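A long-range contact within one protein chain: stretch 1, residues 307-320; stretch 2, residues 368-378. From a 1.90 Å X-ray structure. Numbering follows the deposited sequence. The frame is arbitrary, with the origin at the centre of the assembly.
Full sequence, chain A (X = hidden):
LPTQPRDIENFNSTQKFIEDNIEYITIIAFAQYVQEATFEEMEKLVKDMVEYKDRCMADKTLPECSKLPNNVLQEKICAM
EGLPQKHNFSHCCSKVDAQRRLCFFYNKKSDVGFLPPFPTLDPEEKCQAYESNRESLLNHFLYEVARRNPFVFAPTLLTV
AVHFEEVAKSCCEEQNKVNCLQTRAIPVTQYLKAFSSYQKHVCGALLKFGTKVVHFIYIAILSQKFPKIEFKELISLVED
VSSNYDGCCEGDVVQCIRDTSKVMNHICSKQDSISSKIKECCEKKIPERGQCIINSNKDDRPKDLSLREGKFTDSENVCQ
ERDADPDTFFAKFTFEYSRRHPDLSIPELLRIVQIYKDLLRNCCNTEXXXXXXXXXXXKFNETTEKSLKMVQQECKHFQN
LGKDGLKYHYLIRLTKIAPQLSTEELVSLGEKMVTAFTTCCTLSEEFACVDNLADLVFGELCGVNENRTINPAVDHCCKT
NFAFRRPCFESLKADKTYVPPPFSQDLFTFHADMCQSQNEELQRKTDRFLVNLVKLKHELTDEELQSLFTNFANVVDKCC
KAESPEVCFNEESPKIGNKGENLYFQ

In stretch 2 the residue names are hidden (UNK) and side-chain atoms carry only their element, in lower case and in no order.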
ATOM      1  N   LEU A 307     -22.753  13.869  18.581  1.00 77.47           N
ATOM      2  CA  LEU A 307     -21.776  14.230  17.541  1.00 77.61           C
ATOM      3  C   LEU A 307     -20.509  14.913  18.059  1.00 80.92           C
ATOM      4  O   LEU A 307     -19.475  14.904  17.377  1.00 97.13           O
ATOM      5  CB  LEU A 307     -22.435  15.135  16.488  1.00 80.28           C
ATOM      6  CG  LEU A 307     -21.697  15.378  15.168  1.00 78.01           C
ATOM      7  CD1 LEU A 307     -21.345  14.073  14.461  1.00 78.01           C
ATOM      8  CD2 LEU A 307     -22.558  16.272  14.289  1.00 81.59           C
ATOM      9  N   ARG A 308     -20.575  15.481  19.264  1.00 73.62           N
ATOM     10  CA  ARG A 308     -19.478  16.284  19.802  1.00 70.40           C
ATOM     11  C   ARG A 308     -18.960  15.784  21.147  1.00 67.92           C
ATOM     12  O   ARG A 308     -19.516  14.876  21.739  1.00 69.74           O
ATOM     13  CB  ARG A 308     -19.886  17.757  19.878  1.00 71.25           C
ATOM     14  CG  ARG A 308     -21.146  18.065  20.676  1.00 73.32           C
ATOM     15  CD  ARG A 308     -21.713  19.416  20.259  1.00 72.88           C
ATOM     16  NE  ARG A 308     -20.718  20.496  20.357  1.00 73.96           N
ATOM     17  CZ  ARG A 308     -20.309  21.075  21.491  1.00 69.50           C
ATOM     18  NH1 ARG A 308     -20.781  20.672  22.667  1.00 67.40           N
ATOM     19  NH2 ARG A 308     -19.409  22.056  21.452  1.00 72.16           N
ATOM     20  N   GLU A 309     -17.836  16.350  21.574  1.00 74.54           N
ATOM     21  CA  GLU A 309     -17.351  16.201  22.937  1.00 76.45           C
ATOM     22  C   GLU A 309     -16.993  17.601  23.404  1.00 68.07           C
ATOM     23  O   GLU A 309     -15.911  18.131  23.089  1.00 63.91           O
ATOM     24  CB  GLU A 309     -16.163  15.225  23.029  1.00 90.24           C
ATOM     25  CG  GLU A 309     -15.498  15.090  24.416  1.00 93.93           C
ATOM     26  CD  GLU A 309     -16.452  14.745  25.558  1.00 88.97           C
ATOM     27  OE1 GLU A 309     -16.438  13.574  26.005  1.00106.65           O
ATOM     28  OE2 GLU A 309     -17.208  15.639  26.019  1.00 66.41           O
ATOM     29  N   GLY A 310     -17.926  18.205  24.141  1.00 55.22           N
ATOM     30  CA  GLY A 310     -17.721  19.530  24.699  1.00 50.73           C
ATOM     31  C   GLY A 310     -16.587  19.600  25.698  1.00 47.86           C
ATOM     32  O   GLY A 310     -16.160  20.679  26.039  1.00 54.55           O
ATOM     33  N   LYS A 311     -16.101  18.466  26.190  1.00 46.26           N
ATOM     34  CA  LYS A 311     -14.905  18.438  27.022  1.00 54.05           C
ATOM     35  C   LYS A 311     -13.660  19.074  26.333  1.00 55.18           C
ATOM     36  O   LYS A 311     -12.741  19.535  27.051  1.00 55.68           O
ATOM     37  CB  LYS A 311     -14.592  16.999  27.463  1.00 63.18           C
ATOM     38  CG  LYS A 311     -13.712  16.893  28.699  1.00 76.52           C
ATOM     39  CD  LYS A 311     -14.330  16.022  29.797  1.00 84.89           C
ATOM     40  CE  LYS A 311     -15.465  16.731  30.523  1.00 85.95           C
ATOM     41  NZ  LYS A 311     -16.124  15.862  31.538  1.00 90.70           N
ATOM     42  N   PHE A 312     -13.639  19.097  24.981  1.00 42.16           N
ATOM     43  CA  PHE A 312     -12.525  19.694  24.204  1.00 38.16           C
ATOM     44  C   PHE A 312     -12.715  21.122  23.745  1.00 37.12           C
ATOM     45  O   PHE A 312     -11.720  21.797  23.370  1.00 35.43           O
ATOM     46  CB  PHE A 312     -12.158  18.773  23.022  1.00 36.12           C
ATOM     47  CG  PHE A 312     -11.654  17.446  23.503  1.00 36.32           C
ATOM     48  CD1 PHE A 312     -10.429  17.359  24.122  1.00 35.49           C
ATOM     49  CD2 PHE A 312     -12.462  16.311  23.458  1.00 36.70           C
ATOM     50  CE1 PHE A 312      -9.971  16.155  24.616  1.00 37.17           C
ATOM     51  CE2 PHE A 312     -12.005  15.117  23.971  1.00 35.22           C
ATOM     52  CZ  PHE A 312     -10.775  15.037  24.529  1.00 35.94           C
ATOM     53  N   THR A 313     -13.958  21.595  23.770  1.00 37.08           N
ATOM     54  CA  THR A 313     -14.275  22.986  23.442  1.00 39.46           C
ATOM     55  C   THR A 313     -15.054  23.769  24.496  1.00 40.62           C
ATOM     56  O   THR A 313     -14.969  24.987  24.505  1.00 38.03           O
ATOM     57  CB  THR A 313     -15.100  23.026  22.156  1.00 45.13           C
ATOM     58  OG1 THR A 313     -16.350  22.351  22.381  1.00 47.71           O
ATOM     59  CG2 THR A 313     -14.327  22.316  21.017  1.00 46.54           C
ATOM     60  N   ASP A 314     -15.841  23.090  25.338  1.00 41.00           N
ATOM     61  CA  ASP A 314     -16.721  23.762  26.323  1.00 46.10           C
ATOM     62  C   ASP A 314     -16.192  23.769  27.741  1.00 43.42           C
ATOM     63  O   ASP A 314     -16.717  24.477  28.563  1.00 50.17           O
ATOM     64  CB  ASP A 314     -18.109  23.111  26.331  1.00 52.33           C
ATOM     65  CG  ASP A 314     -18.736  23.051  24.940  1.00 65.26           C
ATOM     66  OD1 ASP A 314     -18.235  23.777  24.043  1.00 64.60           O
ATOM     67  OD2 ASP A 314     -19.719  22.275  24.735  1.00 65.32           O
ATOM     68  N   SER A 315     -15.180  22.966  28.037  1.00 38.45           N
ATOM     69  CA  SER A 315     -14.667  22.840  29.382  1.00 37.96           C
ATOM     70  C   SER A 315     -13.644  23.931  29.579  1.00 40.05           C
ATOM     71  O   SER A 315     -12.938  24.292  28.631  1.00 39.81           O
ATOM     72  CB  SER A 315     -14.005  21.491  29.558  1.00 39.43           C
ATOM     73  OG  SER A 315     -13.250  21.436  30.748  1.00 40.74           O
ATOM     74  N   GLU A 316     -13.544  24.438  30.803  1.00 37.76           N
ATOM     75  CA  GLU A 316     -12.463  25.331  31.166  1.00 38.77           C
ATOM     76  C   GLU A 316     -11.217  24.584  31.647  1.00 35.72           C
ATOM     77  O   GLU A 316     -10.326  25.188  32.214  1.00 39.60           O
ATOM     78  CB  GLU A 316     -12.923  26.324  32.259  1.00 42.23           C
ATOM     79  CG  GLU A 316     -13.473  27.617  31.699  1.00 48.23           C
ATOM     80  CD  GLU A 316     -13.451  28.726  32.747  1.00 52.21           C
ATOM     81  OE1 GLU A 316     -13.170  29.887  32.387  1.00 53.61           O
ATOM     82  OE2 GLU A 316     -13.692  28.431  33.934  1.00 54.41           O
ATOM     83  N   ASN A 317     -11.146  23.280  31.481  1.00 33.56           N
ATOM     84  CA  ASN A 317      -9.946  22.553  31.880  1.00 33.22           C
ATOM     85  C   ASN A 317      -9.051  22.162  30.708  1.00 29.51           C
ATOM     86  O   ASN A 317      -8.100  21.420  30.900  1.00 29.02           O
ATOM     87  CB  ASN A 317     -10.340  21.323  32.672  1.00 38.96           C
ATOM     88  CG  ASN A 317     -10.999  21.675  33.979  1.00 46.72           C
ATOM     89  OD1 ASN A 317     -10.798  22.766  34.520  1.00 55.51           O
ATOM     90  ND2 ASN A 317     -11.779  20.745  34.509  1.00 54.83           N
ATOM     91  N   VAL A 318      -9.320  22.665  29.512  1.00 28.42           N
ATOM     92  CA  VAL A 318      -8.629  22.168  28.307  1.00 27.78           C
ATOM     93  C   VAL A 318      -7.126  22.422  28.357  1.00 27.42           C
ATOM     94  O   VAL A 318      -6.327  21.490  28.180  1.00 26.93           O
ATOM     95  CB  VAL A 318      -9.234  22.761  27.033  1.00 27.69           C
ATOM     96  CG1 VAL A 318      -8.428  22.359  25.808  1.00 27.48           C
ATOM     97  CG2 VAL A 318     -10.682  22.265  26.831  1.00 27.88           C
ATOM     98  N   CYS A 319      -6.727  23.676  28.603  1.00 27.34           N
ATOM     99  CA  CYS A 319      -5.304  24.002  28.551  1.00 27.85           C
ATOM    100  C   CYS A 319      -4.548  23.264  29.669  1.00 28.33           C
ATOM    101  O   CYS A 319      -3.430  22.817  29.441  1.00 28.46           O
ATOM    102  CB  CYS A 319      -5.055  25.494  28.653  1.00 28.37           C
ATOM    103  SG  CYS A 319      -5.683  26.448  27.257  1.00 28.56           S
ATOM    104  N   GLN A 320      -5.186  23.107  30.830  1.00 28.47           N
ATOM    105  CA  GLN A 320      -4.569  22.355  31.956  1.00 29.49           C
ATOM    106  C   GLN A 320      -4.406  20.889  31.619  1.00 28.94           C
ATOM    107  O   GLN A 320      -3.369  20.334  31.905  1.00 28.51           O
ATOM    108  CB  GLN A 320      -5.371  22.449  33.266  1.00 31.31           C
ATOM    109  CG  GLN A 320      -5.658  23.860  33.674  1.00 33.69           C
ATOM    110  CD  GLN A 320      -7.023  24.339  33.242  1.00 34.87           C
ATOM    111  OE1 GLN A 320      -7.269  24.585  32.054  1.00 34.65           O
ATOM    112  NE2 GLN A 320      -7.921  24.515  34.221  1.00 34.60           N
ATOM    113  N   UNK A 368      -7.802  35.221  27.165  1.00 29.37           N
ATOM    114  CA  UNK A 368      -9.004  34.422  27.515  1.00 29.26           C
ATOM    115  C   UNK A 368      -9.071  33.133  26.702  1.00 27.92           C
ATOM    116  O   UNK A 368      -9.838  33.032  25.698  1.00 27.45           O
ATOM    117  c   UNK A 368     -10.257  35.264  27.281  1.00 30.98           C
ATOM    118  n   UNK A 368     -12.595  34.904  26.873  1.00 33.39           N
ATOM    119  c   UNK A 368     -11.542  34.488  27.526  1.00 32.07           C
ATOM    120  o   UNK A 368     -11.562  33.516  28.269  1.00 33.63           O
ATOM    121  N   UNK A 369      -8.269  32.124  27.115  1.00 27.06           N
ATOM    122  CA  UNK A 369      -8.253  30.869  26.322  1.00 26.74           C
ATOM    123  C   UNK A 369      -9.613  30.186  26.051  1.00 26.94           C
ATOM    124  O   UNK A 369      -9.891  29.832  24.899  1.00 26.48           O
ATOM    125  c   UNK A 369      -7.294  32.084  28.222  1.00 26.61           C
ATOM    126  c   UNK A 369      -6.359  31.006  27.774  1.00 26.32           C
ATOM    127  c   UNK A 369      -7.270  29.993  27.080  1.00 26.45           C
ATOM    128  N   UNK A 370     -10.490  30.062  27.064  1.00 27.66           N
ATOM    129  CA  UNK A 370     -11.816  29.438  26.819  1.00 28.42           C
ATOM    130  C   UNK A 370     -12.675  30.138  25.743  1.00 29.45           C
ATOM    131  O   UNK A 370     -13.444  29.477  25.034  1.00 30.58           O
ATOM    132  c   UNK A 370     -11.340  29.460  29.116  1.00 27.83           C
ATOM    133  c   UNK A 370     -12.500  29.565  28.186  1.00 28.01           C
ATOM    134  c   UNK A 370     -10.346  30.388  28.485  1.00 27.67           C
ATOM    135  N   UNK A 371     -12.555  31.458  25.643  1.00 29.80           N
ATOM    136  CA  UNK A 371     -13.249  32.217  24.625  1.00 30.77           C
ATOM    137  C   UNK A 371     -12.709  31.973  23.225  1.00 32.33           C
ATOM    138  O   UNK A 371     -13.433  32.184  22.243  1.00 34.85           O
ATOM    139  N   UNK A 372     -11.446  31.535  23.131  1.00 31.66           N
ATOM    140  CA  UNK A 372     -10.756  31.291  21.881  1.00 31.67           C
ATOM    141  C   UNK A 372     -10.994  29.845  21.408  1.00 31.69           C
ATOM    142  O   UNK A 372     -11.315  29.615  20.234  1.00 33.04           O
ATOM    143  c   UNK A 372      -9.257  31.603  22.095  1.00 33.24           C
ATOM    144  s   UNK A 372      -8.118  31.319  20.745  1.00 37.96           S
ATOM    145  N   UNK A 373     -10.795  28.855  22.279  1.00 29.57           N
ATOM    146  CA  UNK A 373     -10.952  27.442  21.847  1.00 29.41           C
ATOM    147  C   UNK A 373     -12.383  26.915  21.756  1.00 31.20           C
ATOM    148  O   UNK A 373     -12.644  25.874  21.163  1.00 31.15           O
ATOM    149  c   UNK A 373     -10.634  26.045  26.903  1.00 27.64           C
ATOM    150  c   UNK A 373     -10.300  26.411  24.162  1.00 27.65           C
ATOM    151  c   UNK A 373      -9.466  26.613  26.405  1.00 27.51           C
ATOM    152  c   UNK A 373     -11.456  25.829  24.680  1.00 27.78           C
ATOM    153  c   UNK A 373     -11.639  25.666  26.043  1.00 27.93           C
ATOM    154  o   UNK A 373     -10.807  25.910  28.228  1.00 27.30           O
ATOM    155  c   UNK A 373     -10.067  26.505  22.674  1.00 28.37           C
ATOM    156  c   UNK A 373      -9.305  26.763  25.046  1.00 27.56           C
ATOM    157  N   UNK A 374     -13.310  27.664  22.339  1.00 32.64           N
ATOM    158  CA  UNK A 374     -14.737  27.469  22.192  1.00 35.13           C
ATOM    159  C   UNK A 374     -15.180  27.228  20.743  1.00 33.33           C
ATOM    160  O   UNK A 374     -16.092  26.450  20.515  1.00 32.60           O
ATOM    161  c   UNK A 374     -17.384  30.266  22.988  1.00 50.80           C
ATOM    162  n   UNK A 374     -17.826  32.191  25.053  1.00 57.19           N
ATOM    163  c   UNK A 374     -16.895  28.950  22.405  1.00 47.54           C
ATOM    164  n   UNK A 374     -19.083  30.663  26.224  1.00 63.64           N
ATOM    165  c   UNK A 374     -18.351  30.976  25.156  1.00 60.48           C
ATOM    166  c   UNK A 374     -15.442  28.698  22.796  1.00 39.61           C
ATOM    167  n   UNK A 374     -18.139  30.064  24.209  1.00 58.39           N
ATOM    168  N   UNK A 375     -14.508  27.877  19.799  1.00 33.05           N
ATOM    169  CA  UNK A 375     -14.804  27.806  18.366  1.00 34.23           C
ATOM    170  C   UNK A 375     -14.005  26.778  17.567  1.00 32.37           C
ATOM    171  O   UNK A 375     -13.937  26.852  16.333  1.00 32.04           O
ATOM    172  o   UNK A 375     -17.972  32.836  20.407  1.00 47.23           O
ATOM    173  c   UNK A 375     -17.664  31.056  18.874  1.00 44.60           C
ATOM    174  c   UNK A 375     -17.137  31.961  19.772  1.00 44.73           C
ATOM    175  c   UNK A 375     -14.595  29.195  17.765  1.00 39.30           C
ATOM    176  c   UNK A 375     -15.790  31.988  20.034  1.00 43.04           C
ATOM    177  c   UNK A 375     -14.964  31.088  19.397  1.00 41.92           C
ATOM    178  c   UNK A 375     -16.834  30.183  18.222  1.00 41.21           C
ATOM    179  c   UNK A 375     -15.475  30.204  18.439  1.00 41.28           C
ATOM    180  N   UNK A 376     -13.413  25.796  18.232  1.00 30.72           N
ATOM    181  CA  UNK A 376     -12.662  24.773  17.525  1.00 30.48           C
ATOM    182  C   UNK A 376     -13.458  24.058  16.444  1.00 30.28           C
ATOM    183  O   UNK A 376     -12.947  23.808  15.348  1.00 29.46           O
ATOM    184  c   UNK A 376     -12.123  23.751  18.495  1.00 31.02           C
ATOM    185  N   UNK A 377     -14.710  23.753  16.710  1.00 31.77           N
ATOM    186  CA  UNK A 377     -15.517  22.980  15.732  1.00 34.78           C
ATOM    187  C   UNK A 377     -15.739  23.754  14.425  1.00 34.74           C
ATOM    188  O   UNK A 377     -15.862  23.141  13.369  1.00 33.22           O
ATOM    189  c   UNK A 377     -16.845  22.528  16.340  1.00 38.13           C
ATOM    190  o   UNK A 377     -18.415  20.155  18.357  1.00 55.68           O
ATOM    191  c   UNK A 377     -16.643  21.492  17.432  1.00 41.64           C
ATOM    192  o   UNK A 377     -18.346  22.279  18.927  1.00 51.97           O
ATOM    193  c   UNK A 377     -17.889  21.296  18.296  1.00 49.49           C
ATOM    194  N   UNK A 378     -15.718  25.095  14.490  1.00 34.53           N
ATOM    195  CA  UNK A 378     -15.773  25.924  13.273  1.00 35.04           C
ATOM    196  C   UNK A 378     -14.517  25.777  12.445  1.00 34.45           C
ATOM    197  O   UNK A 378     -14.589  25.812  11.202  1.00 33.40           O
ATOM    198  o   UNK A 378     -17.442  28.600  15.099  1.00 39.51           O
ATOM    199  c   UNK A 378     -16.005  27.411  13.604  1.00 37.07           C
ATOM    200  c   UNK A 378     -17.341  27.665  14.305  1.00 37.99           C
ATOM    201  o   UNK A 378     -18.314  26.941  14.049  1.00 40.45           O
TER
HETATM  202  O   HOH W   1     -14.864  27.171  26.040  1.00 38.30           O
HETATM  203  O   HOH W   2     -17.812  25.181  21.972  1.00 51.21           O
HETATM  204  O   HOH W   3      -8.275  25.952  29.736  1.00 27.60           O

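Position 368 carries two side-chain carbons, the second bonded to one oxygen and one nitrogen. An unbranched carboxamide of this length is asparagine, N368. It touches nothing on stretch 1; it stands at the N-cap, where its OD1 accepts a weak bond from the backbone N of position 371 at 3.5 Å.

Position 369 has three carbons that close a ring onto the backbone nitrogen, and its CB lies 3.9 Å from C319 SG, an apolar contact. The closed ring defines proline, P369.

Position 370 repeats the pattern: three carbons, again closed onto N, with one of them 3.8 Å from E316 OE1. This is P370, and the atom concerned is CG. With no amide hydrogen to offer, both prolines suit the first turn of a helix, where backbone N atoms lack helical partners.

Position 371 has no side-chain atoms, so it is glycine, G371. An ideal CB here would lie 2.3 Å from N368 ND2, so the capping side chain occupies the space that a CB would need.

Position 372 shows one carbon followed by one sulfur: cysteine, C372. The sulfur is bonded covalently to a group elsewhere in the structure and stays clear of stretch 1.

Position 373 has one carbon, then a ring of six carbons bearing an oxygen. That oxygen is 2.7 Å from S315 O. A hydroxylated six-membered ring identifies tyrosine, Y373, with chi1 at 62° (p). The OH donates to S315 O, which lies near the ring plane at its edge. V318 CB sits over one face, 4.0 Å from the ring centroid and 26° off the normal, a CH-pi geometry; C319 SG approaches obliquely, 3.9 Å from CE2.

Position 374 has three carbons, a nitrogen, then a carbon carrying two more nitrogens. This guanidinium marks arginine, R374. Its CA-to-CB bond points away, and the backbone makes the closest approach: CA is 3.4 Å from T313 O, with 158° at the hydrogen, a CA-H...O contact.

Position 375 again has one carbon and a six-carbon ring with an oxygen: tyrosine, Y375. Unlike Y373 it points away and touches nothing on stretch 1.

Position 376 has a single carbon, 3.6 Å from T313 CG2. It is alanine, A376, with CB directed toward stretch 1.

Position 377 has three carbons, the third carrying two oxygens, one of them 2.7 Å from R308 NH2. This is glutamate, E377, and that oxygen is OE1, which accepts from R308 NH2 at 160° in a salt bridge; the bonds from R308 NE are weak.

Position 378 has two carbons, the second carrying two oxygens: aspartate, D378, out of reach of stretch 1.

The contact buries 521 Å² in all and centres on Y373, which contributes 110 Å². Its ring packs against V318 and C319 while its hydroxyl satisfies a backbone carbonyl. Water 1 joins the backbones by donating to T313 O (2.7 Å) and P370 O (2.9 Å). Farther along, R308 bridges E377 and D314, its NH1 donating to D314 OD2 at 2.8 Å, so one guanidinium links both stretches, although R308 is poorly ordered.

Stretch 2, residues 368-378: NPPGCYRYAED
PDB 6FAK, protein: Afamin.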